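Local coordinates for protein Phi class glutathione transferase GSTF1 (Populus tremula x Populus tremuloides, PDB 4RI6) that probably catalyses the conjugation of glutathione to electrophilic substrates with release of a halide, and binds glutathione as a phi-class transferase of the GST superfamily, at residues 13-19 against 55-59; 22-28 against 75-79; 70-74 against 100-106; 110-115 against 169-173. All blocks are in the same frame, centred on the assembly; numbering follows the deposited sequence. Where two conformers were deposited one is given.

How the interactions relate
The four contacts show how a thioredoxin-like domain carrying a bound ligand is joined to a helical partner domain. Interaction 1 forms part of the glutathione site. Interaction 2, its centre about 14 Å from that of interaction 1, pairs two helices of the same domain and meets it where Phe59 CE1 lies 3.6 Å from Tyr75 CE2. Interaction 3 crosses to helix 93-122; there Arg18 NH2 of the first contact comes within 3.3 Å of Arg70 NH2, both near the carboxylate of Asp106. Interaction 4 lies within the helical domain, further along that same helix, and reaches back to the glutathione site through Asn172 OD1, 3.4 Å from Thr14 CG2. Interactions 2 and 3 also touch the second subunit.

Interaction 1 of 4, residues 13-19 against 55-59; sequences STAVSRV and QVPAF. With GSH (glutathione), chain C.
Val16 and Val19 are turned alike: in each, CG1 stands anti to the backbone N (chi1 174° in Val16), which leaves CG2 beside that nitrogen and against the Val56-Pro57 corner. CG2 of Val16 meets Pro57 CB at 3.9 Å, the two side chains sliding past each other in opposite directions, and the same methyl touches Val56 CG2. Further along the helix, Val19 CG2 approaches Pro57 CG at 3.8 Å, while Ala15 CB sits 3.5 Å from Pro57 CD. Carbons on much of the proline ring are thus packed against the first turns of helix 14-25.

Ser13 caps that helix. Its OG, at a chi1 of 151°, accepts an almost straight bond from Val16 N (3.1 Å, 176°). The same Ser13 OG also lies close to the glutathione sulfur, 3.2 Å from GSH SG2.

The peptide bond leading into Pro57 is cis, and the backbone of Val56 just before it faces the ligand. Val56 N donates to GSH O2 at 2.7 Å, and GSH N2 returns a bond to Val56 O at 3.0 Å, gripping the cysteinyl part of the tripeptide much as a neighbouring strand would. Gln55 NE2 donates to the glycyl carboxylate oxygen O31 at 3.3 Å. Gln42, Glu68 and Ser69 supply further hydrogen bonds to the ligand. A helix N-terminus set against a cis-proline loop is the hallmark of the thioredoxin fold, used here as the glutathione-binding G-site of a transferase.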
# COMPACT_ATOMS: atom_id res chain seq x y z
N SER A 13 5.54 -2.09 -17.93
CA SER A 13 5.57 -1.68 -16.54
C SER A 13 4.63 -2.52 -15.68
O SER A 13 3.48 -2.76 -16.03
CB SER A 13 5.19 -0.19 -16.40
OG SER A 13 4.57 0.06 -15.13
N THR A 14 5.12 -2.95 -14.53
CA THR A 14 4.29 -3.77 -13.64
C THR A 14 3.08 -3.02 -13.14
O THR A 14 1.99 -3.57 -13.10
CB THR A 14 5.10 -4.27 -12.45
OG1 THR A 14 5.76 -3.15 -11.84
CG2 THR A 14 6.13 -5.29 -12.89
N ALA A 15 3.28 -1.76 -12.75
CA ALA A 15 2.17 -0.96 -12.25
C ALA A 15 1.14 -0.65 -13.34
O ALA A 15 -0.06 -0.65 -13.09
CB ALA A 15 2.69 0.32 -11.61
N VAL A 16 1.60 -0.37 -14.55
CA VAL A 16 0.66 -0.23 -15.67
C VAL A 16 -0.11 -1.55 -15.90
O VAL A 16 -1.32 -1.55 -16.12
CB VAL A 16 1.39 0.17 -16.99
CG1 VAL A 16 0.42 0.17 -18.18
CG2 VAL A 16 2.07 1.55 -16.84
N SER A 17 0.60 -2.67 -15.86
CA SER A 17 -0.01 -3.98 -16.08
C SER A 17 -1.12 -4.28 -15.07
O SER A 17 -2.14 -4.87 -15.41
CB SER A 17 1.05 -5.09 -16.02
OG SER A 17 1.85 -5.07 -17.19
N ARG A 18 -0.90 -3.87 -13.83
CA ARG A 18 -1.91 -4.01 -12.79
C ARG A 18 -3.18 -3.28 -13.19
O ARG A 18 -4.28 -3.81 -13.08
CB ARG A 18 -1.37 -3.47 -11.46
CG ARG A 18 -2.36 -3.53 -10.32
CD ARG A 18 -1.79 -3.00 -9.00
NE ARG A 18 -0.74 -3.90 -8.57
CZ ARG A 18 0.57 -3.69 -8.70
NH1 ARG A 18 1.05 -2.55 -9.18
NH2 ARG A 18 1.39 -4.65 -8.33
N VAL A 19 -3.04 -2.06 -13.70
CA VAL A 19 -4.21 -1.30 -14.09
C VAL A 19 -4.89 -1.92 -15.32
O VAL A 19 -6.12 -2.02 -15.38
CB VAL A 19 -3.84 0.18 -14.35
CG1 VAL A 19 -5.00 0.94 -14.97
CG2 VAL A 19 -3.43 0.83 -13.06
N GLN A 55 6.31 8.87 -12.25
CA GLN A 55 6.15 7.43 -12.43
C GLN A 55 4.91 7.15 -13.21
O GLN A 55 4.09 8.03 -13.42
CB GLN A 55 6.10 6.74 -11.07
CG GLN A 55 7.35 7.00 -10.28
CD GLN A 55 7.45 6.14 -9.08
OE1 GLN A 55 6.80 6.40 -8.07
NE2 GLN A 55 8.26 5.10 -9.17
N VAL A 56 4.80 5.90 -13.68
CA VAL A 56 3.62 5.43 -14.38
C VAL A 56 2.97 4.33 -13.57
O VAL A 56 3.64 3.61 -12.88
CB VAL A 56 3.97 4.93 -15.81
CG1 VAL A 56 4.47 6.10 -16.67
CG2 VAL A 56 5.02 3.83 -15.77
N PRO A 57 1.65 4.17 -13.67
CA PRO A 57 0.73 4.85 -14.57
C PRO A 57 0.09 6.10 -14.00
O PRO A 57 0.17 6.38 -12.81
CB PRO A 57 -0.35 3.79 -14.79
CG PRO A 57 -0.45 3.15 -13.49
CD PRO A 57 0.96 3.05 -12.97
N ALA A 58 -0.58 6.83 -14.89
CA ALA A 58 -1.58 7.81 -14.51
C ALA A 58 -2.88 7.46 -15.21
O ALA A 58 -2.89 6.77 -16.24
CB ALA A 58 -1.12 9.23 -14.85
N PHE A 59 -3.98 7.94 -14.65
CA PHE A 59 -5.32 7.65 -15.11
C PHE A 59 -6.10 8.95 -15.27
O PHE A 59 -6.00 9.83 -14.41
CB PHE A 59 -6.01 6.74 -14.08
CG PHE A 59 -7.48 6.60 -14.30
CD1 PHE A 59 -8.36 7.58 -13.89
CD2 PHE A 59 -8.00 5.45 -14.89
CE1 PHE A 59 -9.72 7.45 -14.11
CE2 PHE A 59 -9.35 5.31 -15.08
CZ PHE A 59 -10.21 6.30 -14.69
N1 GSH C . 3.61 2.89 -6.52
CA1 GSH C . 3.43 3.26 -7.91
C1 GSH C . 2.20 2.67 -8.56
O11 GSH C . 1.84 1.59 -8.15
O12 GSH C . 1.55 3.28 -9.45
CB1 GSH C . 4.67 2.66 -8.55
CG1 GSH C . 4.96 3.40 -9.82
CD1 GSH C . 6.30 2.98 -10.35
OE1 GSH C . 7.27 2.79 -9.64
N2 GSH C . 6.30 2.86 -11.66
CA2 GSH C . 7.42 2.51 -12.48
C2 GSH C . 7.94 3.79 -13.08
O2 GSH C . 7.15 4.66 -13.36
CB2 GSH C . 6.87 1.52 -13.52
SG2 GSH C . 6.91 -0.19 -12.94
N3 GSH C . 9.27 3.87 -13.26
CA3 GSH C . 9.90 5.00 -13.90
C3 GSH C . 10.44 6.00 -12.92
O31 GSH C . 10.23 5.82 -11.70
O32 GSH C . 11.08 6.97 -13.36

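Interaction 2 of 4, residues 22-28 against 75-79; sequences TLIEKDV and YICDK
Two helices of the thioredoxin-like domain, 14-25 and 69-79, come together here near their C-terminal ends, with Ile76 reaching across to Thr22, Leu23, Lys26 and Val28. The two branches of the isoleucine divide the work. With CG1 beside the backbone N (chi1 -70°), CD1 is carried to Leu23, whose CD2 lies only 3.5 Å away, a tight fit between side chains crossing at about a right angle. The other branch, CG2, packs between Lys26 CG at 3.9 Å and Thr22 CG2 at 4.0 Å, with Val28 CG2 rather looser at 4.3 Å. Thr22 CG2 also touches the sulfur of Cys77, while the threonine hydroxyl is bonded to Arg18 O in its own helix.

The first helix ends in a Schellman motif. Asp27 adopts a positive phi, Asp27 N bonds back to Ile24 O, and Val28 N bonds to Leu23 O at 2.9 Å; this reversal brings Val28 round to the same isoleucine.

Lys26 combines two roles. Its aliphatic part runs alongside Ile76, and its chain bends twice, at chi2 and chi3, before NZ donates to a water at 2.7 Å. The same water donates to Cys77 O at 2.8 Å, and NZ is also bonded to the carbonyls of Lys83 and Asn85. The contact is therefore mainly hydrophobic, and the buried lysine probably keeps its charge because carbonyl oxygens and water gather round its amino group.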
# COMPACT_ATOMS: atom_id res chain seq x y z
N THR A 22 -6.94 -4.91 -14.54
CA THR A 22 -8.17 -4.50 -13.87
C THR A 22 -9.20 -3.96 -14.85
O THR A 22 -10.37 -4.35 -14.79
CB THR A 22 -7.86 -3.45 -12.79
OG1 THR A 22 -6.95 -4.04 -11.85
CG2 THR A 22 -9.13 -2.99 -12.07
N LEU A 23 -8.78 -3.09 -15.76
CA LEU A 23 -9.68 -2.56 -16.76
C LEU A 23 -10.32 -3.69 -17.55
O LEU A 23 -11.51 -3.67 -17.83
CB LEU A 23 -8.93 -1.60 -17.69
CG LEU A 23 -8.53 -0.28 -17.04
CD1 LEU A 23 -7.48 0.42 -17.85
CD2 LEU A 23 -9.76 0.59 -16.89
N ILE A 24 -9.52 -4.69 -17.90
CA ILE A 24 -10.01 -5.78 -18.74
C ILE A 24 -10.99 -6.67 -17.96
O ILE A 24 -12.05 -7.02 -18.47
CB ILE A 24 -8.85 -6.60 -19.30
CG1 ILE A 24 -8.04 -5.76 -20.29
CG2 ILE A 24 -9.37 -7.85 -19.99
CD1 ILE A 24 -6.67 -6.32 -20.63
N GLU A 25 -10.65 -7.00 -16.71
CA GLU A 25 -11.57 -7.70 -15.83
C GLU A 25 -12.88 -6.94 -15.69
O GLU A 25 -13.95 -7.55 -15.64
CB GLU A 25 -10.95 -7.90 -14.45
CG GLU A 25 -9.85 -8.96 -14.41
CD GLU A 25 -10.36 -10.41 -14.37
OE1 GLU A 25 -11.51 -10.64 -13.94
OE2 GLU A 25 -9.59 -11.31 -14.75
N LYS A 26 -12.79 -5.61 -15.61
CA LYS A 26 -13.99 -4.81 -15.41
C LYS A 26 -14.69 -4.42 -16.70
O LYS A 26 -15.69 -3.71 -16.66
CB LYS A 26 -13.64 -3.54 -14.62
CG LYS A 26 -13.18 -3.86 -13.21
CD LYS A 26 -14.23 -4.62 -12.40
CE LYS A 26 -15.57 -3.91 -12.33
NZ LYS A 26 -16.55 -4.60 -11.43
N ASP A 27 -14.18 -4.90 -17.84
CA ASP A 27 -14.79 -4.65 -19.15
C ASP A 27 -14.85 -3.15 -19.43
O ASP A 27 -15.82 -2.66 -20.00
CB ASP A 27 -16.19 -5.28 -19.19
CG ASP A 27 -16.83 -5.24 -20.56
OD1 ASP A 27 -16.09 -5.24 -21.57
OD2 ASP A 27 -18.08 -5.21 -20.62
N VAL A 28 -13.84 -2.41 -18.99
CA VAL A 28 -13.81 -0.97 -19.19
C VAL A 28 -12.96 -0.63 -20.39
O VAL A 28 -11.76 -0.91 -20.40
CB VAL A 28 -13.27 -0.24 -17.96
CG1 VAL A 28 -13.21 1.26 -18.22
CG2 VAL A 28 -14.15 -0.54 -16.77
N TYR A 75 -10.63 2.77 -7.71
CA TYR A 75 -11.59 3.69 -8.32
C TYR A 75 -12.35 2.99 -9.44
O TYR A 75 -13.57 3.08 -9.53
CB TYR A 75 -10.88 4.93 -8.85
CG TYR A 75 -11.77 5.82 -9.69
CD1 TYR A 75 -12.79 6.56 -9.10
CD2 TYR A 75 -11.59 5.91 -11.06
CE1 TYR A 75 -13.59 7.36 -9.83
CE2 TYR A 75 -12.40 6.72 -11.82
CZ TYR A 75 -13.40 7.44 -11.20
OH TYR A 75 -14.22 8.26 -11.92
N ILE A 76 -11.61 2.28 -10.29
CA ILE A 76 -12.22 1.56 -11.40
C ILE A 76 -13.25 0.57 -10.87
O ILE A 76 -14.37 0.49 -11.37
CB ILE A 76 -11.13 0.82 -12.22
CG1 ILE A 76 -10.28 1.82 -12.99
CG2 ILE A 76 -11.75 -0.18 -13.19
CD1 ILE A 76 -9.00 1.25 -13.57
N CYS A 77 -12.88 -0.18 -9.84
CA CYS A 77 -13.79 -1.16 -9.27
C CYS A 77 -15.03 -0.51 -8.64
O CYS A 77 -16.14 -1.05 -8.70
CB CYS A 77 -13.03 -2.03 -8.26
SG CYS A 77 -11.85 -3.19 -9.05
N ASP A 78 -14.84 0.68 -8.07
CA ASP A 78 -15.94 1.42 -7.46
C ASP A 78 -16.88 1.99 -8.53
O ASP A 78 -18.10 1.76 -8.51
CB ASP A 78 -15.37 2.55 -6.60
CG ASP A 78 -16.32 3.00 -5.51
OD1 ASP A 78 -17.53 2.71 -5.59
OD2 ASP A 78 -15.84 3.67 -4.56
N LYS A 79 -16.30 2.74 -9.47
CA LYS A 79 -17.08 3.37 -10.54
C LYS A 79 -17.84 2.37 -11.39
O LYS A 79 -18.97 2.63 -11.81
CB LYS A 79 -16.15 4.18 -11.44
CG LYS A 79 -16.88 4.88 -12.57
CD LYS A 79 -15.94 5.71 -13.43
CE LYS A 79 -16.68 6.34 -14.59
NZ LYS A 79 -15.74 6.93 -15.59
O HOH W 1 -15.88 -3.81 -8.95

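Interaction 3 of 4, residues 70-74 against 100-106; sequences RAICR and DQWVETD
Arg70 presents its guanidinium edge to Asp106, the two flat groups tilted 36° from each other. The arginine chain is extended from CG to NE, so that Arg70 NE (3.0 Å) and NH2 (2.8 Å) donate two hydrogen bonds to OD2 of Asp106 in a side-on salt bridge. The oxygen sits almost in the guanidinium plane, yet both donors reach it from the same face of the carboxylate, out of its plane. Arg70 also lines the glutathione pocket.

Arg74, one turn later, bends at chi3 and meets Asp100 nearly square on, the guanidinium and carboxylate planes 83° apart, so that Arg74 NH1 and Asp100 OD1 form a longer salt bridge of 3.4 Å. Tyr89 OH bonds to both. A water joins Arg74 NH1 to Glu104 OE2, and Arg70 O covers one face of the Arg74 guanidinium. Between the two ion pairs, Val103 CG1 lies 4.3 Å from Arg70 CD.

With a leucine in place of Arg70, Asp106 OD2 would be stripped of two donors and its negative charge would probably be poorly balanced, leaving the Ser168 hydroxyl and a long, weak ion pair with Arg18.

The segments run nearly antiparallel, their axes 12.7 Å apart, a gap spanned by long charged side chains. Arg74 also bridges to Asp100 and Glu104 of the second subunit, and vice versa, so buried charges join the two domains and the two chains.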
# COMPACT_ATOMS: atom_id res chain seq x y z
N ARG A 70 -2.77 1.02 -7.40
CA ARG A 70 -3.80 0.38 -6.60
C ARG A 70 -4.96 1.34 -6.31
O ARG A 70 -6.09 0.89 -6.20
CB ARG A 70 -3.21 -0.18 -5.30
CG ARG A 70 -2.25 -1.32 -5.55
CD ARG A 70 -1.43 -1.67 -4.34
NE ARG A 70 -0.34 -2.61 -4.67
CZ ARG A 70 0.83 -2.26 -5.19
NH1 ARG A 70 1.12 -0.98 -5.44
NH2 ARG A 70 1.74 -3.18 -5.44
N ALA A 71 -4.69 2.65 -6.23
CA ALA A 71 -5.75 3.65 -6.08
C ALA A 71 -6.58 3.75 -7.35
O ALA A 71 -7.80 3.79 -7.32
CB ALA A 71 -5.15 5.03 -5.72
N ILE A 72 -5.89 3.75 -8.48
CA ILE A 72 -6.58 3.74 -9.76
C ILE A 72 -7.51 2.52 -9.86
O ILE A 72 -8.65 2.63 -10.30
CB ILE A 72 -5.56 3.74 -10.92
CG1 ILE A 72 -4.79 5.07 -10.93
CG2 ILE A 72 -6.26 3.53 -12.27
CD1 ILE A 72 -3.59 5.10 -11.82
N CYS A 73 -7.02 1.36 -9.42
CA CYS A 73 -7.80 0.14 -9.56
C CYS A 73 -8.99 0.14 -8.62
O CYS A 73 -10.06 -0.32 -8.99
CB CYS A 73 -6.92 -1.08 -9.31
SG CYS A 73 -5.71 -1.38 -10.62
N ARG A 74 -8.83 0.68 -7.41
CA ARG A 74 -9.98 0.75 -6.52
C ARG A 74 -11.05 1.68 -7.10
O ARG A 74 -12.23 1.41 -6.99
CB ARG A 74 -9.57 1.20 -5.11
CG ARG A 74 -9.11 0.04 -4.26
CD ARG A 74 -8.94 0.38 -2.79
NE ARG A 74 -7.78 1.21 -2.60
CZ ARG A 74 -6.56 0.78 -2.29
NH1 ARG A 74 -6.28 -0.49 -2.09
NH2 ARG A 74 -5.60 1.65 -2.16
N ASP A 100 -9.14 -6.62 0.70
CA ASP A 100 -8.23 -5.49 0.83
C ASP A 100 -7.03 -5.79 1.73
O ASP A 100 -5.92 -5.30 1.46
CB ASP A 100 -9.01 -4.29 1.37
CG ASP A 100 -8.29 -2.97 1.16
OD1 ASP A 100 -7.73 -2.73 0.08
OD2 ASP A 100 -8.29 -2.15 2.10
N GLN A 101 -7.20 -6.60 2.77
CA GLN A 101 -6.05 -6.90 3.62
C GLN A 101 -4.96 -7.64 2.83
O GLN A 101 -3.78 -7.46 3.10
CB GLN A 101 -6.46 -7.71 4.86
CG GLN A 101 -6.91 -9.11 4.55
CD GLN A 101 -7.62 -9.79 5.71
OE1 GLN A 101 -7.28 -9.59 6.88
NE2 GLN A 101 -8.64 -10.58 5.38
N TRP A 102 -5.35 -8.43 1.83
CA TRP A 102 -4.38 -9.16 1.00
C TRP A 102 -3.84 -8.24 -0.10
O TRP A 102 -2.72 -8.42 -0.55
CB TRP A 102 -5.01 -10.44 0.42
CG TRP A 102 -5.27 -11.42 1.51
CD1 TRP A 102 -6.46 -11.67 2.12
CD2 TRP A 102 -4.30 -12.25 2.16
NE1 TRP A 102 -6.29 -12.60 3.11
CE2 TRP A 102 -4.97 -12.96 3.16
CE3 TRP A 102 -2.93 -12.45 1.99
CZ2 TRP A 102 -4.33 -13.86 3.97
CZ3 TRP A 102 -2.29 -13.33 2.80
CH2 TRP A 102 -2.98 -14.04 3.77
N VAL A 103 -4.61 -7.23 -0.49
CA VAL A 103 -4.07 -6.19 -1.37
C VAL A 103 -2.98 -5.39 -0.63
O VAL A 103 -1.92 -5.09 -1.18
CB VAL A 103 -5.17 -5.24 -1.87
CG1 VAL A 103 -4.57 -4.14 -2.76
CG2 VAL A 103 -6.23 -6.03 -2.64
N GLU A 104 -3.21 -5.09 0.65
CA GLU A 104 -2.19 -4.40 1.45
C GLU A 104 -0.97 -5.30 1.64
O GLU A 104 0.16 -4.83 1.71
CB GLU A 104 -2.77 -3.97 2.80
CG GLU A 104 -3.68 -2.79 2.71
CD GLU A 104 -2.94 -1.55 2.26
OE1 GLU A 104 -1.83 -1.31 2.75
OE2 GLU A 104 -3.45 -0.82 1.39
N THR A 105 -1.20 -6.61 1.76
CA THR A 105 -0.09 -7.54 1.85
C THR A 105 0.75 -7.50 0.57
O THR A 105 1.97 -7.54 0.64
CB THR A 105 -0.61 -8.96 2.18
OG1 THR A 105 -1.19 -8.91 3.49
CG2 THR A 105 0.49 -10.00 2.17
N ASP A 106 0.12 -7.39 -0.59
CA ASP A 106 0.89 -7.12 -1.80
C ASP A 106 1.70 -5.83 -1.64
O ASP A 106 2.91 -5.81 -1.83
CB ASP A 106 -0.00 -7.02 -3.04
CG ASP A 106 0.75 -6.52 -4.24
OD1 ASP A 106 1.81 -7.11 -4.54
OD2 ASP A 106 0.33 -5.52 -4.87
O HOH W 2 -3.24 -1.03 -1.37

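Interaction 4 of 4, residues 110-115 against 169-173; sequences FGPPSG and HLPNG
Phe110 offers one face of its ring to His169, whose CD2 stands 3.2 Å above the phenyl plane and over its centre. The pair is edge-to-face, with planes at 53° and centroids 4.4 Å apart. Phe110 reaches the histidine because its CG is anti to the backbone N (chi1 170°). Ser114 OG lies over the rim of the opposite face, so the phenyl group is sandwiched between a hydroxyl and an imidazole edge.

That hydroxyl donates to Phe110 O at 2.8 Å, and accepts a weak bond from Asn172 ND2 at 3.1 Å. Asn172 acts as a knob, its side chain fitting among Phe110, Gly111, Ser114 and Gly115.

Trimming Phe110 to an alanine would remove the ring from between Ser114 and His169, and would probably open a gap beside the imidazole edge and take away the surface against which Ser114 and Asn172 pack.

The two helical segments run roughly parallel, 23° apart with axes 9.7 Å from each other. Around them, Leu140 and Tyr147 of helix 130-150 cover Phe110, Tyr147 OH bonding to His169 NE2, while Thr14 of helix 14-25 touches Asn172 and Leu170 packs on helix 190-200.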
# COMPACT_ATOMS: atom_id res chain seq x y z
N PHE A 110 4.73 -8.50 0.01
CA PHE A 110 5.16 -9.20 -1.20
C PHE A 110 5.82 -8.26 -2.20
O PHE A 110 6.83 -8.57 -2.78
CB PHE A 110 3.95 -9.89 -1.84
CG PHE A 110 4.18 -10.47 -3.22
CD1 PHE A 110 4.60 -11.77 -3.37
CD2 PHE A 110 3.93 -9.71 -4.36
CE1 PHE A 110 4.80 -12.32 -4.62
CE2 PHE A 110 4.12 -10.27 -5.63
CZ PHE A 110 4.54 -11.59 -5.74
N GLY A 111 5.21 -7.10 -2.38
CA GLY A 111 5.61 -6.15 -3.40
C GLY A 111 7.04 -5.62 -3.30
O GLY A 111 7.75 -5.56 -4.29
N PRO A 112 7.45 -5.22 -2.09
CA PRO A 112 8.82 -4.68 -2.01
C PRO A 112 9.93 -5.66 -2.45
O PRO A 112 10.72 -5.29 -3.32
CB PRO A 112 8.93 -4.27 -0.54
CG PRO A 112 7.50 -3.92 -0.18
CD PRO A 112 6.66 -4.93 -0.88
N PRO A 113 10.01 -6.87 -1.87
CA PRO A 113 11.11 -7.73 -2.32
C PRO A 113 10.94 -8.24 -3.74
O PRO A 113 11.92 -8.35 -4.47
CB PRO A 113 11.09 -8.89 -1.32
CG PRO A 113 9.69 -8.91 -0.83
CD PRO A 113 9.30 -7.47 -0.72
N SER A 114 9.71 -8.57 -4.13
CA SER A 114 9.50 -9.06 -5.49
C SER A 114 9.79 -7.95 -6.50
O SER A 114 10.42 -8.20 -7.52
CB SER A 114 8.08 -9.62 -5.67
OG SER A 114 7.08 -8.61 -5.55
N GLY A 115 9.33 -6.74 -6.23
CA GLY A 115 9.60 -5.62 -7.10
C GLY A 115 11.08 -5.26 -7.20
O GLY A 115 11.57 -4.90 -8.27
N HIS A 169 -0.79 -9.41 -7.52
CA HIS A 169 0.45 -10.19 -7.51
C HIS A 169 0.96 -10.59 -8.90
O HIS A 169 2.11 -11.00 -9.05
CB HIS A 169 0.29 -11.46 -6.68
CG HIS A 169 0.17 -11.22 -5.21
ND1 HIS A 169 -0.98 -10.74 -4.61
CD2 HIS A 169 1.07 -11.38 -4.22
CE1 HIS A 169 -0.77 -10.61 -3.32
NE2 HIS A 169 0.47 -10.98 -3.05
N LEU A 170 0.10 -10.49 -9.90
CA LEU A 170 0.45 -10.95 -11.23
C LEU A 170 1.68 -10.23 -11.82
O LEU A 170 2.55 -10.90 -12.39
CB LEU A 170 -0.74 -10.81 -12.18
CG LEU A 170 -1.82 -11.88 -11.99
CD1 LEU A 170 -3.12 -11.52 -12.71
CD2 LEU A 170 -1.32 -13.24 -12.46
N PRO A 171 1.78 -8.89 -11.70
CA PRO A 171 2.88 -8.26 -12.46
C PRO A 171 4.29 -8.67 -12.01
O PRO A 171 5.12 -9.03 -12.85
CB PRO A 171 2.64 -6.77 -12.26
CG PRO A 171 1.15 -6.67 -12.05
CD PRO A 171 0.81 -7.89 -11.23
N ASN A 172 4.57 -8.64 -10.71
CA ASN A 172 5.90 -9.03 -10.26
C ASN A 172 6.07 -10.54 -10.34
O ASN A 172 7.14 -11.03 -10.69
CB ASN A 172 6.19 -8.54 -8.85
CG ASN A 172 6.48 -7.06 -8.80
OD1 ASN A 172 6.81 -6.46 -9.82
ND2 ASN A 172 6.38 -6.48 -7.63
N GLY A 173 5.02 -11.28 -10.01
CA GLY A 173 5.08 -12.72 -10.07
C GLY A 173 5.43 -13.21 -11.46
O GLY A 173 6.29 -14.08 -11.64